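Oxidoreductase, short chain dehydrogenase/reductase family protein (Bifidobacterium adolescentis L2-32, PDB 6OW4) acts as an NADH-dependent 20beta-hydroxysteroid dehydrogenase, a short-chain dehydrogenase/reductase that interconverts 20-keto and 20beta-hydroxy groups of steroids. Local coordinates at residues F[177-182]-F[228-233]; F[51-56]-F[260-265]; F[43-48]-F[125-130]. All coordinates share one frame; numbering follows the deposited sequence.

Contact 1 (F[177-182]-F[228-233]). Unlike the reference sequence in segment 177-182: Ala181 (reference Ser). With NAD (nicotinamide-adenine-dinucleotide), chain N.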
loop_
_atom_site.group_PDB
_atom_site.type_symbol
_atom_site.label_atom_id
_atom_site.label_comp_id
_atom_site.label_asym_id
_atom_site.label_seq_id
_atom_site.Cartn_x
_atom_site.Cartn_y
_atom_site.Cartn_z
ATOM N N ILE F 177 12.468 -2.673 -16.441
ATOM C CA ILE F 177 12.629 -3.189 -15.048
ATOM C C ILE F 177 13.550 -2.228 -14.288
ATOM O O ILE F 177 14.745 -2.159 -14.623
ATOM C CB ILE F 177 13.159 -4.638 -15.026
ATOM C CG1 ILE F 177 12.338 -5.568 -15.926
ATOM C CG2 ILE F 177 13.224 -5.158 -13.598
ATOM C CD1 ILE F 177 12.917 -5.769 -17.309
ATOM N N PHE F 178 12.997 -1.511 -13.310
ATOM C CA PHE F 178 13.730 -0.583 -12.415
ATOM C C PHE F 178 14.014 -1.303 -11.096
ATOM O O PHE F 178 13.066 -1.844 -10.506
ATOM C CB PHE F 178 12.909 0.686 -12.168
ATOM C CG PHE F 178 12.624 1.530 -13.386
ATOM C CD1 PHE F 178 11.671 1.146 -14.317
ATOM C CD2 PHE F 178 13.281 2.735 -13.578
ATOM C CE1 PHE F 178 11.401 1.936 -15.425
ATOM C CE2 PHE F 178 13.007 3.527 -14.683
ATOM C CZ PHE F 178 12.070 3.124 -15.607
ATOM N N THR F 179 15.271 -1.316 -10.650
ATOM C CA THR F 179 15.665 -1.840 -9.315
ATOM C C THR F 179 15.308 -0.789 -8.257
ATOM O O THR F 179 15.949 0.280 -8.246
ATOM C CB THR F 179 17.149 -2.223 -9.264
ATOM O OG1 THR F 179 17.432 -3.081 -10.368
ATOM C CG2 THR F 179 17.524 -2.928 -7.979
ATOM N N ALA F 180 14.300 -1.077 -7.430
ATOM C CA ALA F 180 13.915 -0.278 -6.244
ATOM C C ALA F 180 14.624 -0.868 -5.019
ATOM O O ALA F 180 15.785 -1.298 -5.168
ATOM C CB ALA F 180 12.412 -0.260 -6.098
ATOM N N ALA F 181 13.963 -0.870 -3.857
ATOM C CA ALA F 181 14.428 -1.517 -2.608
ATOM C C ALA F 181 13.305 -1.476 -1.568
ATOM O O ALA F 181 12.317 -0.740 -1.786
ATOM C CB ALA F 181 15.670 -0.835 -2.087
ATOM N N LEU F 182 13.463 -2.234 -0.479
ATOM C CA LEU F 182 12.542 -2.216 0.689
ATOM C C LEU F 182 12.744 -0.925 1.486
ATOM O O LEU F 182 11.814 -0.547 2.223
ATOM C CB LEU F 182 12.794 -3.445 1.566
ATOM C CG LEU F 182 12.075 -4.720 1.133
ATOM C CD1 LEU F 182 12.518 -5.880 2.002
ATOM C CD2 LEU F 182 10.560 -4.556 1.196
ATOM N N ILE F 228 11.548 -4.131 -9.183
ATOM C CA ILE F 228 11.968 -5.235 -8.277
ATOM C C ILE F 228 12.509 -4.586 -7.002
ATOM O O ILE F 228 13.413 -3.739 -7.115
ATOM C CB ILE F 228 13.003 -6.142 -8.969
ATOM C CG1 ILE F 228 12.446 -6.717 -10.274
ATOM C CG2 ILE F 228 13.484 -7.241 -8.030
ATOM C CD1 ILE F 228 13.463 -7.468 -11.099
ATOM N N SER F 229 11.947 -4.947 -5.847
ATOM C CA SER F 229 12.333 -4.427 -4.510
ATOM C C SER F 229 13.052 -5.524 -3.734
ATOM O O SER F 229 12.464 -6.145 -2.848
ATOM C CB SER F 229 11.128 -3.919 -3.769
ATOM O OG SER F 229 10.581 -2.788 -4.425
ATOM N N PRO F 230 14.340 -5.804 -4.041
ATOM C CA PRO F 230 15.079 -6.845 -3.332
ATOM C C PRO F 230 15.262 -6.475 -1.853
ATOM O O PRO F 230 15.382 -5.300 -1.553
ATOM C CB PRO F 230 16.430 -6.916 -4.062
ATOM C CG PRO F 230 16.575 -5.562 -4.716
ATOM C CD PRO F 230 15.164 -5.130 -5.056
ATOM N N GLY F 231 15.245 -7.481 -0.976
ATOM C CA GLY F 231 15.622 -7.339 0.442
ATOM C C GLY F 231 17.129 -7.414 0.594
ATOM O O GLY F 231 17.834 -6.884 -0.283
ATOM N N TYR F 232 17.611 -8.060 1.657
ATOM C CA TYR F 232 19.055 -8.321 1.884
ATOM C C TYR F 232 19.516 -9.393 0.889
ATOM O O TYR F 232 19.143 -10.568 1.062
ATOM C CB TYR F 232 19.307 -8.717 3.341
ATOM C CG TYR F 232 19.014 -7.626 4.340
ATOM C CD1 TYR F 232 19.722 -6.434 4.325
ATOM C CD2 TYR F 232 18.031 -7.781 5.306
ATOM C CE1 TYR F 232 19.461 -5.426 5.239
ATOM C CE2 TYR F 232 17.758 -6.783 6.228
ATOM C CZ TYR F 232 18.476 -5.601 6.196
ATOM O OH TYR F 232 18.215 -4.612 7.102
ATOM N N VAL F 233 20.269 -8.978 -0.137
ATOM C CA VAL F 233 20.853 -9.866 -1.186
ATOM C C VAL F 233 22.380 -9.830 -1.058
ATOM O O VAL F 233 22.942 -8.719 -1.003
ATOM C CB VAL F 233 20.407 -9.452 -2.601
ATOM C CG1 VAL F 233 20.986 -10.379 -3.661
ATOM C CG2 VAL F 233 18.892 -9.383 -2.721
HETATM P PA NAD N . 26.666 -2.778 -6.545
HETATM O O1A NAD N . 27.160 -1.569 -5.820
HETATM O O2A NAD N . 27.858 -3.623 -7.019
HETATM O O5B NAD N . 25.790 -2.381 -7.811
HETATM C C5B NAD N . 25.594 -1.011 -8.163
HETATM C C4B NAD N . 26.230 -0.785 -9.564
HETATM O O4B NAD N . 25.693 0.584 -10.100
HETATM C C3B NAD N . 27.494 -0.712 -9.521
HETATM O O3B NAD N . 28.133 -1.616 -10.492
HETATM C C2B NAD N . 27.896 0.857 -9.899
HETATM O O2B NAD N . 29.163 0.891 -10.619
HETATM C C1B NAD N . 26.946 1.298 -10.621
HETATM N N9A NAD N . 26.815 2.778 -10.423
HETATM C C8A NAD N . 26.664 3.638 -9.389
HETATM N N7A NAD N . 26.624 4.898 -9.891
HETATM C C5A NAD N . 26.753 4.815 -11.231
HETATM C C6A NAD N . 26.776 5.807 -12.221
HETATM N N6A NAD N . 26.683 7.230 -12.243
HETATM N N1A NAD N . 26.917 5.459 -13.522
HETATM C C2A NAD N . 27.039 4.137 -13.877
HETATM N N3A NAD N . 27.016 3.152 -12.897
HETATM C C4A NAD N . 26.872 3.502 -11.576
HETATM O O3 NAD N . 25.736 -3.666 -5.516
HETATM P PN NAD N . 24.329 -4.333 -5.931
HETATM O O1N NAD N . 23.828 -5.141 -4.768
HETATM O O2N NAD N . 24.538 -5.240 -7.145
HETATM O O5D NAD N . 23.275 -3.177 -6.242
HETATM C C5D NAD N . 22.619 -3.099 -7.499
HETATM C C4D NAD N . 21.287 -2.321 -7.335
HETATM O O4D NAD N . 20.492 -2.974 -6.533
HETATM C C3D NAD N . 21.524 -0.964 -6.697
HETATM O O3D NAD N . 20.790 -0.010 -7.349
HETATM C C2D NAD N . 21.027 -1.136 -5.230
HETATM O O2D NAD N . 20.605 0.200 -4.725
HETATM C C1D NAD N . 20.054 -1.975 -5.335
HETATM N N1N NAD N . 19.795 -2.773 -4.131
HETATM C C2N NAD N . 20.703 -3.735 -3.707
HETATM C C3N NAD N . 20.443 -4.494 -2.555
HETATM C C7N NAD N . 21.448 -5.563 -2.062
HETATM O O7N NAD N . 21.517 -5.824 -0.876
HETATM N N7N NAD N . 22.294 -6.253 -2.974
HETATM C C4N NAD N . 19.275 -4.288 -1.845
HETATM C C5N NAD N . 18.364 -3.333 -2.268
HETATM C C6N NAD N . 18.629 -2.583 -3.421
#
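Two neighbouring parallel strands of the Rossmann-fold sheet, 174-179 and 223-230, pair at their C-terminal ends, and the loops that follow hold the nicotinamide half of NAD. Thr179 pairs with Ile228, flanked by two backbone bonds: Ile228 N donates to Phe178 O (3.0 Å) and Ala180 N to Ile228 O (2.8 Å). Two residues earlier on the first strand, the side chain of Ile177 crosses that of Ile228 obliquely, its CG2 pressed tightly against Ile228 CD1 at 3.4 Å; helix 262-273 covers both. Next along the second strand, Ser229 OG, hydrogen-bonded to Asp284 OD1 on neighbouring strand 284-287, lies against Ala180 CB. Thr179 turns CG2 anti to its backbone N, where the methyl meets the ribose oxygen O4D of NAD at 3.3 Å; its OG1 bonds to Asn128 OD1. Ala181 stands where the reference sequence has serine, near Tyr200, consistent with the position of the serine of the Ser-Tyr-Lys catalytic triad of short-chain dehydrogenases, and the alanine has no hydroxyl to offer. Its CB packs on the nicotinamide ring, 3.7 Å from C5N, and Pro230 CG touches the same ring carbon at 3.8 Å. The carboxamide is read by Val233: N7N of NAD donates to Val233 O at 3.2 Å, whereas Val233 N reaches O7N of NAD only in a weak bond of 3.5 Å.

Contact 2 (F[51-56]-F[260-265]); sequences GGLGRN and GTNDEI. With NAD (nicotinamide-adenine-dinucleotide), chain N.
The glycine-rich TGxxxGxG turn of the Rossmann fold, with the helix that begins within it, meets the beginning of helix 262-273 beside the pyrophosphate of NAD. Asn262 is the main wedge. Its amide lies against the backbone of Gly52, with ND2 3.3 Å from Gly52 CA, so close that a side chain on this glycine would collide with it. Asn56 comes from the next turn of helix 52-63 and crosses Asn262 at about a right angle, their amide planes 62° apart; Asn56 CG rests 3.2 Å from Asn262 CB. The two asparagines are not bonded to each other: Asn262 ND2 donates to Leu23 O, and Asn56 ND2 to Asp24 OD1, both of the second subunit, which ties the cofactor turn to the subunit interface. Asn56 ND2 also makes a weak bond back to Gly52 O. Asn262 OD1 is buried without a polar partner, facing the methyl CD2 of Leu53.

Leu53 bridges protein and cofactor by splitting its two methyls. With CD1 anti to CA (chi2 -174°), CD1 meets the ribose of NAD, 3.4 Å from O4D, while CD2 packs on Ile265, 3.6 Å from its CG1. Gly51 occupies the N-cap position, and its CA lies close to the phosphate oxygen O2A of NAD. From the first turn of the helix, Leu53 N points at the other phosphate, a weak but fairly straight bond of 3.4 Å to O2N of NAD (164° at the hydrogen).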
loop_
_atom_site.group_PDB
_atom_site.type_symbol
_atom_site.label_atom_id
_atom_site.label_comp_id
_atom_site.label_asym_id
_atom_site.label_seq_id
_atom_site.Cartn_x
_atom_site.Cartn_y
_atom_site.Cartn_z
ATOM N N GLY F 51 28.269 -4.917 -11.047
ATOM C CA GLY F 51 27.793 -5.424 -9.744
ATOM C C GLY F 51 27.105 -6.775 -9.868
ATOM O O GLY F 51 26.808 -7.188 -11.009
ATOM N N GLY F 52 26.849 -7.431 -8.731
ATOM C CA GLY F 52 26.322 -8.808 -8.643
ATOM C C GLY F 52 24.965 -8.963 -9.311
ATOM O O GLY F 52 24.826 -9.876 -10.149
ATOM N N LEU F 53 23.996 -8.116 -8.950
ATOM C CA LEU F 53 22.602 -8.167 -9.474
ATOM C C LEU F 53 22.612 -7.893 -10.980
ATOM O O LEU F 53 21.887 -8.592 -11.705
ATOM C CB LEU F 53 21.735 -7.133 -8.751
ATOM C CG LEU F 53 21.536 -7.356 -7.252
ATOM C CD1 LEU F 53 20.546 -6.351 -6.686
ATOM C CD2 LEU F 53 21.066 -8.771 -6.968
ATOM N N GLY F 54 23.401 -6.908 -11.416
ATOM C CA GLY F 54 23.491 -6.474 -12.823
ATOM C C GLY F 54 24.006 -7.577 -13.733
ATOM O O GLY F 54 23.298 -7.915 -14.702
ATOM N N ARG F 55 25.187 -8.128 -13.433
ATOM C CA ARG F 55 25.878 -9.123 -14.299
ATOM C C ARG F 55 25.096 -10.444 -14.299
ATOM O O ARG F 55 24.990 -11.056 -15.381
ATOM C CB ARG F 55 27.341 -9.302 -13.873
ATOM C CG ARG F 55 27.558 -10.014 -12.545
ATOM C CD ARG F 55 29.004 -9.882 -12.103
ATOM N NE ARG F 55 29.298 -10.610 -10.873
ATOM C CZ ARG F 55 29.596 -10.065 -9.692
ATOM N NH1 ARG F 55 29.651 -8.752 -9.537
ATOM N NH2 ARG F 55 29.843 -10.850 -8.656
ATOM N N ASN F 56 24.551 -10.858 -13.150
ATOM C CA ASN F 56 23.777 -12.123 -13.011
ATOM C C ASN F 56 22.441 -12.000 -13.759
ATOM O O ASN F 56 22.033 -12.992 -14.395
ATOM C CB ASN F 56 23.563 -12.516 -11.546
ATOM C CG ASN F 56 24.798 -13.116 -10.907
ATOM O OD1 ASN F 56 24.808 -14.292 -10.554
ATOM N ND2 ASN F 56 25.842 -12.318 -10.749
ATOM N N GLY F 260 19.388 -13.202 0.182
ATOM C CA GLY F 260 19.124 -13.593 -1.213
ATOM C C GLY F 260 20.431 -13.745 -1.969
ATOM O O GLY F 260 21.465 -13.258 -1.465
ATOM N N THR F 261 20.397 -14.410 -3.125
ATOM C CA THR F 261 21.552 -14.567 -4.047
ATOM C C THR F 261 21.194 -13.909 -5.381
ATOM O O THR F 261 19.995 -13.705 -5.636
ATOM C CB THR F 261 21.954 -16.041 -4.178
ATOM O OG1 THR F 261 20.813 -16.796 -4.583
ATOM C CG2 THR F 261 22.501 -16.610 -2.887
ATOM N N ASN F 262 22.205 -13.580 -6.186
ATOM C CA ASN F 262 22.065 -12.792 -7.439
ATOM C C ASN F 262 21.148 -13.537 -8.416
ATOM O O ASN F 262 20.397 -12.862 -9.147
ATOM C CB ASN F 262 23.428 -12.494 -8.068
ATOM C CG ASN F 262 24.308 -11.606 -7.213
ATOM O OD1 ASN F 262 23.810 -10.795 -6.438
ATOM N ND2 ASN F 262 25.618 -11.736 -7.359
ATOM N N ASP F 263 21.213 -14.872 -8.421
ATOM C CA ASP F 263 20.417 -15.764 -9.311
ATOM C C ASP F 263 18.919 -15.634 -9.000
ATOM O O ASP F 263 18.112 -15.719 -9.948
ATOM C CB ASP F 263 20.873 -17.220 -9.182
ATOM C CG ASP F 263 20.789 -17.765 -7.767
ATOM O OD1 ASP F 263 21.691 -17.456 -6.970
ATOM O OD2 ASP F 263 19.812 -18.482 -7.471
ATOM N N GLU F 264 18.557 -15.446 -7.725
ATOM C CA GLU F 264 17.145 -15.377 -7.255
ATOM C C GLU F 264 16.521 -14.037 -7.664
ATOM O O GLU F 264 15.278 -13.939 -7.661
ATOM C CB GLU F 264 17.077 -15.577 -5.741
ATOM C CG GLU F 264 17.558 -16.945 -5.303
ATOM C CD GLU F 264 17.437 -17.204 -3.814
ATOM O OE1 GLU F 264 17.916 -16.361 -3.029
ATOM O OE2 GLU F 264 16.852 -18.237 -3.443
ATOM N N ILE F 265 17.356 -13.041 -7.976
ATOM C CA ILE F 265 16.935 -11.739 -8.570
ATOM C C ILE F 265 16.924 -11.881 -10.097
ATOM O O ILE F 265 16.015 -11.316 -10.732
ATOM C CB ILE F 265 17.857 -10.597 -8.094
ATOM C CG1 ILE F 265 17.859 -10.465 -6.568
ATOM C CG2 ILE F 265 17.498 -9.282 -8.772
ATOM C CD1 ILE F 265 16.528 -10.057 -5.973
HETATM P PA NAD N . 26.666 -2.778 -6.545
HETATM O O1A NAD N . 27.160 -1.569 -5.820
HETATM O O2A NAD N . 27.858 -3.623 -7.019
HETATM O O5B NAD N . 25.790 -2.381 -7.811
HETATM C C5B NAD N . 25.594 -1.011 -8.163
HETATM C C4B NAD N . 26.230 -0.785 -9.564
HETATM O O4B NAD N . 25.693 0.584 -10.100
HETATM C C3B NAD N . 27.494 -0.712 -9.521
HETATM O O3B NAD N . 28.133 -1.616 -10.492
HETATM C C2B NAD N . 27.896 0.857 -9.899
HETATM O O2B NAD N . 29.163 0.891 -10.619
HETATM C C1B NAD N . 26.946 1.298 -10.621
HETATM N N9A NAD N . 26.815 2.778 -10.423
HETATM C C8A NAD N . 26.664 3.638 -9.389
HETATM N N7A NAD N . 26.624 4.898 -9.891
HETATM C C5A NAD N . 26.753 4.815 -11.231
HETATM C C6A NAD N . 26.776 5.807 -12.221
HETATM N N6A NAD N . 26.683 7.230 -12.243
HETATM N N1A NAD N . 26.917 5.459 -13.522
HETATM C C2A NAD N . 27.039 4.137 -13.877
HETATM N N3A NAD N . 27.016 3.152 -12.897
HETATM C C4A NAD N . 26.872 3.502 -11.576
HETATM O O3 NAD N . 25.736 -3.666 -5.516
HETATM P PN NAD N . 24.329 -4.333 -5.931
HETATM O O1N NAD N . 23.828 -5.141 -4.768
HETATM O O2N NAD N . 24.538 -5.240 -7.145
HETATM O O5D NAD N . 23.275 -3.177 -6.242
HETATM C C5D NAD N . 22.619 -3.099 -7.499
HETATM C C4D NAD N . 21.287 -2.321 -7.335
HETATM O O4D NAD N . 20.492 -2.974 -6.533
HETATM C C3D NAD N . 21.524 -0.964 -6.697
HETATM O O3D NAD N . 20.790 -0.010 -7.349
HETATM C C2D NAD N . 21.027 -1.136 -5.230
HETATM O O2D NAD N . 20.605 0.200 -4.725
HETATM C C1D NAD N . 20.054 -1.975 -5.335
HETATM N N1N NAD N . 19.795 -2.773 -4.131
HETATM C C2N NAD N . 20.703 -3.735 -3.707
HETATM C C3N NAD N . 20.443 -4.494 -2.555
HETATM C C7N NAD N . 21.448 -5.563 -2.062
HETATM O O7N NAD N . 21.517 -5.824 -0.876
HETATM N N7N NAD N . 22.294 -6.253 -2.974
HETATM C C4N NAD N . 19.275 -4.288 -1.845
HETATM C C5N NAD N . 18.364 -3.333 -2.268
HETATM C C6N NAD N . 18.629 -2.583 -3.421
#

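Contact 3 (F[43-48]-F[125-130]); sequences KGFVTG and AFLNAG. With NAD (nicotinamide-adenine-dinucleotide), chain N.
Thr47 turns OG1 between its own backbone N and carbonyl carbon (chi1 77°), bringing the hydroxyl oxygen to the amides of Asn128 and Ala129. This joins the ends of adjacent parallel strands 42-47 and 124-127 in the Rossmann fold, where the chain leaves 124-127 through an inverse gamma turn centred on Leu127. Ala129 N bonds almost straight to Thr47 OG1 (2.7 Å, 175°); Asn128 N makes a weaker, bent bond to it. A valine in place of Thr47 would probably leave both amides without this acceptor and let the turn shift. Earlier along the strands, Thr47 N bonds to Phe126 O and Phe126 N to Phe45 O. On one sheet face Ala125 CB sits over the Phe45 ring in a CH-pi contact, 4.0 Å from its centre, with Leu127 CD2 nearby; on the other, Val46 CG1 meets Phe126 CD2 at 3.5 Å. Asn128, CG anti to its backbone N (chi1 171°), sends ND2 in a weak bond to Thr47 O. Asn128 ND2 also donates to a water at 2.8 Å that lies beside Gly48 O and NAD O2N, while Asn128 O accepts from the ribose hydroxyl O3D of NAD at 2.7 Å.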
loop_
_atom_site.group_PDB
_atom_site.type_symbol
_atom_site.label_atom_id
_atom_site.label_comp_id
_atom_site.label_asym_id
_atom_site.label_seq_id
_atom_site.Cartn_x
_atom_site.Cartn_y
_atom_site.Cartn_z
ATOM N N LYS F 43 16.645 -7.881 -27.751
ATOM C CA LYS F 43 17.860 -7.075 -27.469
ATOM C C LYS F 43 17.522 -6.036 -26.397
ATOM O O LYS F 43 16.381 -5.539 -26.393
ATOM C CB LYS F 43 18.351 -6.408 -28.758
ATOM C CG LYS F 43 18.399 -7.321 -29.975
ATOM C CD LYS F 43 18.921 -6.644 -31.214
ATOM C CE LYS F 43 18.935 -7.559 -32.417
ATOM N NZ LYS F 43 19.047 -6.790 -33.680
ATOM N N GLY F 44 18.484 -5.731 -25.523
ATOM C CA GLY F 44 18.309 -4.778 -24.413
ATOM C C GLY F 44 19.617 -4.527 -23.691
ATOM O O GLY F 44 20.639 -5.085 -24.123
ATOM N N PHE F 45 19.587 -3.721 -22.628
ATOM C CA PHE F 45 20.786 -3.353 -21.835
ATOM C C PHE F 45 20.483 -3.460 -20.337
ATOM O O PHE F 45 19.304 -3.428 -19.935
ATOM C CB PHE F 45 21.285 -1.962 -22.233
ATOM C CG PHE F 45 20.384 -0.813 -21.856
ATOM C CD1 PHE F 45 19.406 -0.357 -22.727
ATOM C CD2 PHE F 45 20.537 -0.167 -20.639
ATOM C CE1 PHE F 45 18.590 0.709 -22.381
ATOM C CE2 PHE F 45 19.721 0.900 -20.295
ATOM C CZ PHE F 45 18.749 1.336 -21.166
ATOM N N VAL F 46 21.550 -3.596 -19.548
ATOM C CA VAL F 46 21.525 -3.713 -18.062
ATOM C C VAL F 46 22.523 -2.697 -17.498
ATOM O O VAL F 46 23.703 -2.762 -17.890
ATOM C CB VAL F 46 21.870 -5.145 -17.608
ATOM C CG1 VAL F 46 21.947 -5.250 -16.093
ATOM C CG2 VAL F 46 20.897 -6.172 -18.174
ATOM N N THR F 47 22.061 -1.798 -16.626
ATOM C CA THR F 47 22.898 -0.766 -15.956
ATOM C C THR F 47 23.390 -1.343 -14.627
ATOM O O THR F 47 22.726 -2.259 -14.110
ATOM C CB THR F 47 22.138 0.553 -15.773
ATOM O OG1 THR F 47 21.237 0.413 -14.675
ATOM C CG2 THR F 47 21.379 0.968 -17.014
ATOM N N GLY F 48 24.512 -0.834 -14.113
ATOM C CA GLY F 48 25.206 -1.395 -12.939
ATOM C C GLY F 48 25.580 -2.851 -13.166
ATOM O O GLY F 48 25.524 -3.630 -12.194
ATOM N N ALA F 125 15.048 -3.089 -20.855
ATOM C CA ALA F 125 16.068 -2.310 -20.119
ATOM C C ALA F 125 15.960 -2.637 -18.628
ATOM O O ALA F 125 14.860 -2.477 -18.067
ATOM C CB ALA F 125 15.886 -0.836 -20.383
ATOM N N PHE F 126 17.054 -3.111 -18.029
ATOM C CA PHE F 126 17.182 -3.334 -16.567
ATOM C C PHE F 126 17.991 -2.175 -15.977
ATOM O O PHE F 126 19.236 -2.203 -16.031
ATOM C CB PHE F 126 17.795 -4.706 -16.270
ATOM C CG PHE F 126 17.879 -5.052 -14.805
ATOM C CD1 PHE F 126 16.888 -4.658 -13.915
ATOM C CD2 PHE F 126 18.943 -5.791 -14.312
ATOM C CE1 PHE F 126 16.971 -4.981 -12.570
ATOM C CE2 PHE F 126 19.023 -6.117 -12.967
ATOM C CZ PHE F 126 18.037 -5.710 -12.099
ATOM N N LEU F 127 17.282 -1.183 -15.436
ATOM C CA LEU F 127 17.847 0.102 -14.949
ATOM C C LEU F 127 18.212 -0.074 -13.471
ATOM O O LEU F 127 17.456 0.391 -12.596
ATOM C CB LEU F 127 16.809 1.200 -15.196
ATOM C CG LEU F 127 16.242 1.213 -16.617
ATOM C CD1 LEU F 127 14.847 1.807 -16.651
ATOM C CD2 LEU F 127 17.168 1.950 -17.566
ATOM N N ASN F 128 19.344 -0.743 -13.237
ATOM C CA ASN F 128 19.757 -1.331 -11.935
ATOM C C ASN F 128 20.770 -0.415 -11.233
ATOM O O ASN F 128 20.830 -0.458 -9.990
ATOM C CB ASN F 128 20.300 -2.747 -12.151
ATOM C CG ASN F 128 20.945 -3.345 -10.920
ATOM O OD1 ASN F 128 20.259 -3.673 -9.955
ATOM N ND2 ASN F 128 22.260 -3.503 -10.953
ATOM N N ALA F 129 21.538 0.376 -11.988
ATOM C CA ALA F 129 22.558 1.310 -11.453
ATOM C C ALA F 129 21.980 2.073 -10.255
ATOM O O ALA F 129 20.896 2.673 -10.396
ATOM C CB ALA F 129 23.023 2.258 -12.530
ATOM N N GLY F 130 22.676 2.023 -9.117
ATOM C CA GLY F 130 22.324 2.745 -7.880
ATOM C C GLY F 130 23.475 2.719 -6.891
ATOM O O GLY F 130 24.464 2.009 -7.162
HETATM P PA NAD N . 26.666 -2.778 -6.545
HETATM O O1A NAD N . 27.160 -1.569 -5.820
HETATM O O2A NAD N . 27.858 -3.623 -7.019
HETATM O O5B NAD N . 25.790 -2.381 -7.811
HETATM C C5B NAD N . 25.594 -1.011 -8.163
HETATM C C4B NAD N . 26.230 -0.785 -9.564
HETATM O O4B NAD N . 25.693 0.584 -10.100
HETATM C C3B NAD N . 27.494 -0.712 -9.521
HETATM O O3B NAD N . 28.133 -1.616 -10.492
HETATM C C2B NAD N . 27.896 0.857 -9.899
HETATM O O2B NAD N . 29.163 0.891 -10.619
HETATM C C1B NAD N . 26.946 1.298 -10.621
HETATM N N9A NAD N . 26.815 2.778 -10.423
HETATM C C8A NAD N . 26.664 3.638 -9.389
HETATM N N7A NAD N . 26.624 4.898 -9.891
HETATM C C5A NAD N . 26.753 4.815 -11.231
HETATM C C6A NAD N . 26.776 5.807 -12.221
HETATM N N6A NAD N . 26.683 7.230 -12.243
HETATM N N1A NAD N . 26.917 5.459 -13.522
HETATM C C2A NAD N . 27.039 4.137 -13.877
HETATM N N3A NAD N . 27.016 3.152 -12.897
HETATM C C4A NAD N . 26.872 3.502 -11.576
HETATM O O3 NAD N . 25.736 -3.666 -5.516
HETATM P PN NAD N . 24.329 -4.333 -5.931
HETATM O O1N NAD N . 23.828 -5.141 -4.768
HETATM O O2N NAD N . 24.538 -5.240 -7.145
HETATM O O5D NAD N . 23.275 -3.177 -6.242
HETATM C C5D NAD N . 22.619 -3.099 -7.499
HETATM C C4D NAD N . 21.287 -2.321 -7.335
HETATM O O4D NAD N . 20.492 -2.974 -6.533
HETATM C C3D NAD N . 21.524 -0.964 -6.697
HETATM O O3D NAD N . 20.790 -0.010 -7.349
HETATM C C2D NAD N . 21.027 -1.136 -5.230
HETATM O O2D NAD N . 20.605 0.200 -4.725
HETATM C C1D NAD N . 20.054 -1.975 -5.335
HETATM N N1N NAD N . 19.795 -2.773 -4.131
HETATM C C2N NAD N . 20.703 -3.735 -3.707
HETATM C C3N NAD N . 20.443 -4.494 -2.555
HETATM C C7N NAD N . 21.448 -5.563 -2.062
HETATM O O7N NAD N . 21.517 -5.824 -0.876
HETATM N N7N NAD N . 22.294 -6.253 -2.974
HETATM C C4N NAD N . 19.275 -4.288 -1.845
HETATM C C5N NAD N . 18.364 -3.333 -2.268
HETATM C C6N NAD N . 18.629 -2.583 -3.421
HETATM O O HOH W 1 24.606 -4.302 -9.631
#

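Overall arrangement
From the N terminus, 43-48 and 51-56 come first, on strand 42-47 and the helix that follows it. Contact 3 then closes a loop at 125-130, whereas the loop opened by 51-56 stays open until contact 2 closes it at 260-265, so these two cross. Contact 1 opens after contact 3 has closed and lies wholly inside the contact 2 loop. Strand 124-127 also pairs with strand 174-179, linking contacts 3 and 1 through a continuous sheet, and Tyr232 O probably bonds to Gly260 N, joining contacts 1 and 2. Together they tie the sheet's central strands to helices 52-63 and 262-273 beside NAD, from its nicotinamide to its adenosine ribose.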